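Long-range contacts in carbonic anhydrase (Synechocystis sp., PDB 5SWC), which catalyses the reversible, zinc-dependent hydration of carbon dioxide and supplies CO2 to RuBisCO inside the carboxysome: residues A[58-63]-A[117-121]; A[82-86]-A[173-177]; A[123-129]-A[146-150]. All coordinates share one frame; numbering follows the deposited sequence. Where two conformers were deposited one is given.

Contact 1. Residues A[58-63]-A[117-121]; sequences CSDSRV and HSHCG. With ZN (zinc ion), chain G.
H117 joins C58 and C120 on the zinc ion, the Cys-His-Cys site of the beta-class carbonic anhydrases. From CB outward the histidine touches much of loop 58-63. CB lies beside V63 CG2, which rests over one ring face in a CH-pi contact, 3.7 Å from H117 CG. A chi1 of 70° places CG between the backbone N and carbonyl carbon, turning the imidazole toward this loop. H117 CD2 meets C58 CB at the ring edge, 3.5 Å away. H117 ND1 donates to S118 O at 2.7 Å, which helps fix the ring's rotation. H117 NE2 binds the zinc at 2.1 Å. H117 CE1 approaches D60 OD2.

D60 is held away from the metal by R62: R62 NE and NH2 donate side-on in the guanidinium plane, to D60 OD1 and OD2 on their syn lone pairs. D60 OD1 also accepts from R62 N on its anti lone pair, an Asx turn. R62 NH2 also reaches H119 O, 3.1 Å away, in a weak bond, and NH1 bonds to L45 O of the second subunit. A carboxylate so occupied is consistent with the open site: the zinc-bound water donates to D60 OD2 at 2.6 Å and accepts from G121 N at 2.9 Å.

Contact 2. Residues A[82-86]-A[173-177]; sequences AGNII and NILTQ
The amide of N173 presents both N-H groups of ND2 at its edge, close to its plane: one goes to G83 O, 2.9 Å away, and the other to a water that also accepts from N84 ND2. The N84 amide is turned about 60° from that of N173. N173 OD1 faces I85 CG1 and is hydrogen-bonded to T146. The second flat group, the amide of Q177, has I85 CA over one face, 3.7 Å from Q177 CD. From that same side I86 N donates to Q177 OE1 at 2.8 Å, lying 39° above the carbonyl plane. At the opposite end NE2 returns to the helix and Q177 NE2 donates to N173 O at 3.0 Å, so this carbonyl accepts from both Q177 N and Q177 NE2, on opposite faces of its plane.

A chain bent at chi2 (-37°) folds the Q177 amide back for both tasks, and lays its CG 3.4 Å from N84 O, a buried carbonyl with no polar partner. A leucine in place of Q177 would probably leave the buried I86 N-H without an acceptor and take from N173 O its second donor. G83 has a positive phi; a side chain there would collide with the carbonyl oxygen of the residue before it, so glycine suits this place.

N84 also packs on the zinc ligand C58. The arrangement is consistent with a second-shell role: the loop following strand 76-81, beside the metal site, is fastened to helix 162-181 by side-chain amides in the alpha/beta fold of beta-class carbonic anhydrases.

Contact 3. Residues A[123-129]-A[146-150]; sequences MKGLLKL and TEATR
L126 and R150 bury most of the surface where helix 121-126 meets the start of helix 147-156, and T146 comes next. With CG anti to the backbone N (chi1 -172°), L126 sends its two methyls against the start of the other helix. CD1 fits between T146 CG2, 3.8 Å away, and R150 CB, while CD2 meets both T146 CG2 and T149 CG2, the latter at 4.0 Å. A forked aliphatic chain suits this spot because it touches three residues at once. L126 also packs on L143 of helix 137-143.

T146, at the N-cap position of helix 147-156, makes no capping bond with its side chain. Threonine serves two sides here: CG2 meets both L126 methyls, while OG1 turns to a hydrogen bond with N173 OD1.

R150 crosses L126 at a slant, its CB and CG against L126 CG, and its CD comes within 3.4 Å of L126 O. It was modelled in two conformers, so the position of its tip is less certain. In the one described here, L129 CD2 sits over one face of the guanidinium, 3.8 Å from R150 NE, while E147 takes NE and NH1 side-on; the salt bridge from R150 NE to E147 OE1 measures 2.8 Å.

A water donates to L126 O and has weak bonds from L129 N and, in this conformer, R150 NH2. Apolar atoms thus make the contact itself, and the arginine's charge is probably balanced beside it by E147.

Overall arrangement
Contacts 2 and 3 both border the metal site of contact 1, which supplies the zinc ligands. Contact 2, its centre 12 Å away, touches it directly: G83 N is 3.3 Å from the ligand sulfur C58 SG, and G83 CA is 4.0 Å from C120 SG. Contact 3 centres 10 Å from contact 2 and 15 Å from contact 1, yet M123 reaches back, its side chain about 4 Å from that of C120 at the nearest atoms and its SD 3.4 Å from N173 CB. Helices 147-156 and 162-181, consecutive in the chain, are joined by probable hydrogen bonds, N173 OD1 to T146 OG1 at 2.6 Å and T149 OG1 to T176 OG1 at 2.8 Å.

Contact 1. Residues A[58-63]-A[117-121]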
# COMPACT_ATOMS: atom_id res chain seq x y z
N CYS A 58 -17.62 -8.55 -17.27
CA CYS A 58 -18.26 -7.97 -16.11
C CYS A 58 -19.02 -8.98 -15.30
O CYS A 58 -19.54 -9.96 -15.81
CB CYS A 58 -19.19 -6.83 -16.57
SG CYS A 58 -19.85 -5.77 -15.23
N SER A 59 -19.14 -8.70 -14.01
CA SER A 59 -19.97 -9.47 -13.08
C SER A 59 -21.45 -9.39 -13.37
O SER A 59 -22.23 -10.21 -12.92
CB SER A 59 -19.74 -8.98 -11.66
OG SER A 59 -18.42 -9.20 -11.23
N ASP A 60 -21.85 -8.40 -14.17
CA ASP A 60 -23.25 -8.16 -14.54
C ASP A 60 -23.95 -9.49 -14.88
O ASP A 60 -23.47 -10.28 -15.71
CB ASP A 60 -23.25 -7.22 -15.76
CG ASP A 60 -24.63 -6.68 -16.08
OD1 ASP A 60 -25.56 -7.44 -16.39
OD2 ASP A 60 -24.75 -5.43 -16.09
N SER A 61 -25.11 -9.68 -14.29
CA SER A 61 -25.86 -10.93 -14.45
C SER A 61 -26.38 -11.18 -15.83
O SER A 61 -26.79 -12.30 -16.16
CB SER A 61 -26.97 -11.00 -13.43
OG SER A 61 -27.95 -10.02 -13.70
N ARG A 62 -26.37 -10.16 -16.67
CA ARG A 62 -26.87 -10.25 -18.04
C ARG A 62 -25.82 -10.81 -18.98
O ARG A 62 -26.13 -11.06 -20.15
CB ARG A 62 -27.39 -8.90 -18.53
CG ARG A 62 -28.49 -8.34 -17.67
CD ARG A 62 -28.82 -6.92 -17.99
NE ARG A 62 -27.78 -6.01 -17.55
CZ ARG A 62 -27.85 -4.70 -17.60
NH1 ARG A 62 -28.90 -4.12 -18.17
NH2 ARG A 62 -26.87 -3.94 -17.14
N VAL A 63 -24.60 -10.96 -18.50
CA VAL A 63 -23.50 -11.45 -19.30
C VAL A 63 -23.16 -12.88 -18.93
O VAL A 63 -22.96 -13.21 -17.74
CB VAL A 63 -22.24 -10.55 -19.08
CG1 VAL A 63 -21.06 -11.09 -19.88
CG2 VAL A 63 -22.54 -9.11 -19.41
N HIS A 117 -19.67 -4.54 -21.98
CA HIS A 117 -21.04 -4.72 -22.44
C HIS A 117 -21.87 -3.47 -22.29
O HIS A 117 -21.60 -2.60 -21.45
CB HIS A 117 -21.70 -5.89 -21.66
CG HIS A 117 -21.96 -5.53 -20.23
ND1 HIS A 117 -23.14 -4.92 -19.85
CD2 HIS A 117 -21.15 -5.49 -19.15
CE1 HIS A 117 -23.07 -4.59 -18.57
NE2 HIS A 117 -21.85 -4.91 -18.11
N SER A 118 -22.95 -3.42 -23.05
CA SER A 118 -23.84 -2.27 -23.05
C SER A 118 -24.51 -2.12 -21.70
O SER A 118 -24.81 -3.10 -21.00
CB SER A 118 -24.82 -2.35 -24.18
OG SER A 118 -25.60 -3.54 -24.09
N HIS A 119 -24.76 -0.87 -21.33
CA HIS A 119 -25.51 -0.54 -20.10
C HIS A 119 -24.79 -0.91 -18.81
O HIS A 119 -25.43 -1.26 -17.81
CB HIS A 119 -26.90 -1.15 -20.13
CG HIS A 119 -27.67 -0.82 -21.36
ND1 HIS A 119 -28.05 0.47 -21.65
CD2 HIS A 119 -28.21 -1.61 -22.32
CE1 HIS A 119 -28.77 0.46 -22.76
NE2 HIS A 119 -28.91 -0.79 -23.16
N CYS A 120 -23.47 -0.92 -18.87
CA CYS A 120 -22.68 -1.35 -17.73
C CYS A 120 -22.82 -0.41 -16.55
O CYS A 120 -22.55 0.79 -16.64
CB CYS A 120 -21.22 -1.48 -18.15
SG CYS A 120 -20.11 -2.12 -16.84
N GLY A 121 -23.13 -0.98 -15.40
CA GLY A 121 -23.33 -0.22 -14.18
C GLY A 121 -22.05 0.44 -13.69
O GLY A 121 -22.10 1.58 -13.18
ZN ZN G . -21.04 -4.18 -16.36
O HOH W 1 -22.83 -3.83 -15.34

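Contact 2. Residues A[82-86]-A[173-177]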
# COMPACT_ATOMS: atom_id res chain seq x y z
N ALA A 82 -16.68 -5.98 -11.43
CA ALA A 82 -17.62 -4.93 -11.85
C ALA A 82 -16.89 -3.99 -12.79
O ALA A 82 -15.99 -3.25 -12.43
CB ALA A 82 -18.17 -4.19 -10.65
N GLY A 83 -17.29 -4.01 -14.06
CA GLY A 83 -16.67 -3.17 -15.06
C GLY A 83 -15.59 -3.80 -15.92
O GLY A 83 -15.01 -3.12 -16.78
N ASN A 84 -15.29 -5.08 -15.69
CA ASN A 84 -14.29 -5.78 -16.51
C ASN A 84 -12.97 -5.01 -16.58
O ASN A 84 -12.40 -4.81 -17.65
CB ASN A 84 -14.84 -6.21 -17.90
CG ASN A 84 -15.49 -5.11 -18.70
OD1 ASN A 84 -16.74 -4.97 -18.63
ND2 ASN A 84 -14.72 -4.40 -19.52
N ILE A 85 -12.49 -4.65 -15.39
CA ILE A 85 -11.30 -3.83 -15.25
C ILE A 85 -10.10 -4.67 -14.82
O ILE A 85 -10.20 -5.55 -13.96
CB ILE A 85 -11.58 -2.71 -14.19
CG1 ILE A 85 -12.50 -1.68 -14.81
CG2 ILE A 85 -10.29 -2.08 -13.70
CD1 ILE A 85 -13.19 -0.82 -13.81
N ILE A 86 -8.96 -4.40 -15.45
CA ILE A 86 -7.65 -4.98 -15.06
C ILE A 86 -6.76 -3.82 -14.65
O ILE A 86 -6.34 -3.04 -15.50
CB ILE A 86 -7.02 -5.76 -16.20
CG1 ILE A 86 -7.95 -6.91 -16.67
CG2 ILE A 86 -5.65 -6.31 -15.74
CD1 ILE A 86 -8.16 -7.98 -15.67
N ASN A 173 -13.45 2.10 -22.02
CA ASN A 173 -13.00 1.33 -20.87
C ASN A 173 -12.27 0.07 -21.31
O ASN A 173 -11.26 -0.29 -20.69
CB ASN A 173 -14.22 1.00 -19.97
CG ASN A 173 -13.85 0.23 -18.75
OD1 ASN A 173 -13.12 0.71 -17.87
ND2 ASN A 173 -14.42 -0.98 -18.63
N ILE A 174 -12.76 -0.61 -22.33
CA ILE A 174 -12.10 -1.79 -22.88
C ILE A 174 -10.69 -1.41 -23.34
O ILE A 174 -9.71 -2.12 -23.01
CB ILE A 174 -12.93 -2.41 -24.00
CG1 ILE A 174 -14.23 -2.99 -23.42
CG2 ILE A 174 -12.15 -3.45 -24.77
CD1 ILE A 174 -15.29 -3.13 -24.44
N LEU A 175 -10.55 -0.30 -24.06
CA LEU A 175 -9.26 0.13 -24.59
C LEU A 175 -8.28 0.43 -23.45
O LEU A 175 -7.10 0.08 -23.52
CB LEU A 175 -9.44 1.31 -25.53
CG LEU A 175 -10.38 1.01 -26.71
CD1 LEU A 175 -10.35 2.13 -27.69
CD2 LEU A 175 -10.01 -0.29 -27.35
N THR A 176 -8.74 1.04 -22.39
CA THR A 176 -7.90 1.29 -21.22
C THR A 176 -7.39 -0.02 -20.63
O THR A 176 -6.22 -0.12 -20.29
CB THR A 176 -8.67 2.08 -20.17
OG1 THR A 176 -8.99 3.36 -20.74
CG2 THR A 176 -7.91 2.27 -18.90
N GLN A 177 -8.26 -1.01 -20.49
CA GLN A 177 -7.81 -2.25 -19.89
C GLN A 177 -6.77 -2.95 -20.76
O GLN A 177 -5.88 -3.60 -20.22
CB GLN A 177 -8.98 -3.19 -19.64
CG GLN A 177 -10.14 -2.63 -18.88
CD GLN A 177 -9.73 -1.70 -17.81
OE1 GLN A 177 -8.89 -2.01 -16.95
NE2 GLN A 177 -10.31 -0.52 -17.83
O HOH W 2 -16.24 -1.82 -20.74

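Contact 3. Residues A[123-129]-A[146-150]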
# COMPACT_ATOMS: atom_id res chain seq x y z
N MET A 123 -19.77 1.64 -15.55
CA MET A 123 -19.53 2.78 -16.40
C MET A 123 -20.49 3.93 -16.09
O MET A 123 -20.10 5.08 -16.12
CB MET A 123 -19.62 2.34 -17.87
CG MET A 123 -18.48 1.41 -18.26
SD MET A 123 -16.81 2.02 -17.93
CE MET A 123 -16.41 1.26 -16.40
N LYS A 124 -21.73 3.62 -15.76
CA LYS A 124 -22.64 4.64 -15.25
C LYS A 124 -22.06 5.32 -14.00
O LYS A 124 -22.09 6.55 -13.86
CB LYS A 124 -24.01 4.03 -14.97
CG LYS A 124 -24.71 3.54 -16.24
CD LYS A 124 -26.08 2.95 -15.85
CE LYS A 124 -26.78 2.36 -17.03
NZ LYS A 124 -28.17 1.98 -16.65
N GLY A 125 -21.49 4.50 -13.14
CA GLY A 125 -20.84 4.99 -11.93
C GLY A 125 -19.66 5.90 -12.23
O GLY A 125 -19.49 6.95 -11.61
N LEU A 126 -18.82 5.45 -13.15
CA LEU A 126 -17.65 6.22 -13.54
C LEU A 126 -17.98 7.64 -13.99
O LEU A 126 -17.25 8.57 -13.72
CB LEU A 126 -16.93 5.47 -14.67
CG LEU A 126 -15.59 6.05 -15.06
CD1 LEU A 126 -14.57 5.87 -13.95
CD2 LEU A 126 -15.11 5.40 -16.36
N LEU A 127 -19.12 7.78 -14.68
CA LEU A 127 -19.57 9.06 -15.18
C LEU A 127 -20.24 9.94 -14.11
O LEU A 127 -20.55 11.10 -14.35
CB LEU A 127 -20.51 8.82 -16.36
CG LEU A 127 -19.90 8.17 -17.60
CD1 LEU A 127 -20.96 7.68 -18.60
CD2 LEU A 127 -18.94 9.09 -18.29
N LYS A 128 -20.48 9.35 -12.93
CA LYS A 128 -21.01 10.07 -11.80
C LYS A 128 -20.19 9.72 -10.56
O LYS A 128 -20.71 9.46 -9.47
CB LYS A 128 -22.51 9.79 -11.60
CG LYS A 128 -22.89 8.41 -11.27
CD LYS A 128 -24.32 8.33 -10.78
CE LYS A 128 -24.60 6.98 -10.11
NZ LYS A 128 -24.25 5.84 -11.02
N LEU A 129 -18.89 9.74 -10.75
CA LEU A 129 -17.95 9.14 -9.81
C LEU A 129 -18.04 9.75 -8.42
O LEU A 129 -18.06 9.05 -7.42
CB LEU A 129 -16.52 9.26 -10.35
CG LEU A 129 -15.44 8.64 -9.52
CD1 LEU A 129 -15.56 7.13 -9.54
CD2 LEU A 129 -14.12 9.15 -10.09
N THR A 146 -9.62 2.68 -13.58
CA THR A 146 -9.99 3.03 -14.95
C THR A 146 -10.14 4.56 -15.08
O THR A 146 -10.82 5.05 -16.00
CB THR A 146 -11.22 2.22 -15.40
OG1 THR A 146 -11.23 2.22 -16.84
CG2 THR A 146 -12.55 2.76 -14.87
N GLU A 147 -9.45 5.32 -14.25
CA GLU A 147 -9.47 6.77 -14.34
C GLU A 147 -9.03 7.28 -15.71
O GLU A 147 -9.46 8.33 -16.16
CB GLU A 147 -8.62 7.38 -13.21
CG GLU A 147 -8.43 8.89 -13.30
CD GLU A 147 -9.70 9.66 -13.13
OE1 GLU A 147 -10.74 9.12 -12.68
OE2 GLU A 147 -9.64 10.86 -13.46
N ALA A 148 -8.15 6.53 -16.39
CA ALA A 148 -7.72 6.97 -17.71
C ALA A 148 -8.89 7.03 -18.67
O ALA A 148 -8.89 7.87 -19.58
CB ALA A 148 -6.58 6.09 -18.23
N THR A 149 -9.88 6.16 -18.49
CA THR A 149 -11.11 6.18 -19.30
C THR A 149 -11.86 7.44 -19.00
O THR A 149 -12.29 8.12 -19.91
CB THR A 149 -11.98 4.99 -18.96
OG1 THR A 149 -11.20 3.79 -19.07
CG2 THR A 149 -13.20 4.91 -19.84
N ARG A 150 -12.03 7.75 -17.72
CA ARG A 150 -12.83 8.89 -17.35
C ARG A 150 -12.20 10.17 -17.86
O ARG A 150 -12.87 11.05 -18.40
CB ARG A 150 -12.96 8.92 -15.83
CG ARG A 150 -14.06 9.85 -15.37
CD ARG A 150 -14.10 9.91 -13.86
NE ARG A 150 -12.97 10.69 -13.40
CZ ARG A 150 -13.00 12.00 -13.15
NH1 ARG A 150 -11.90 12.65 -12.77
NH2 ARG A 150 -14.13 12.68 -13.31
O HOH W 3 -17.19 11.31 -13.37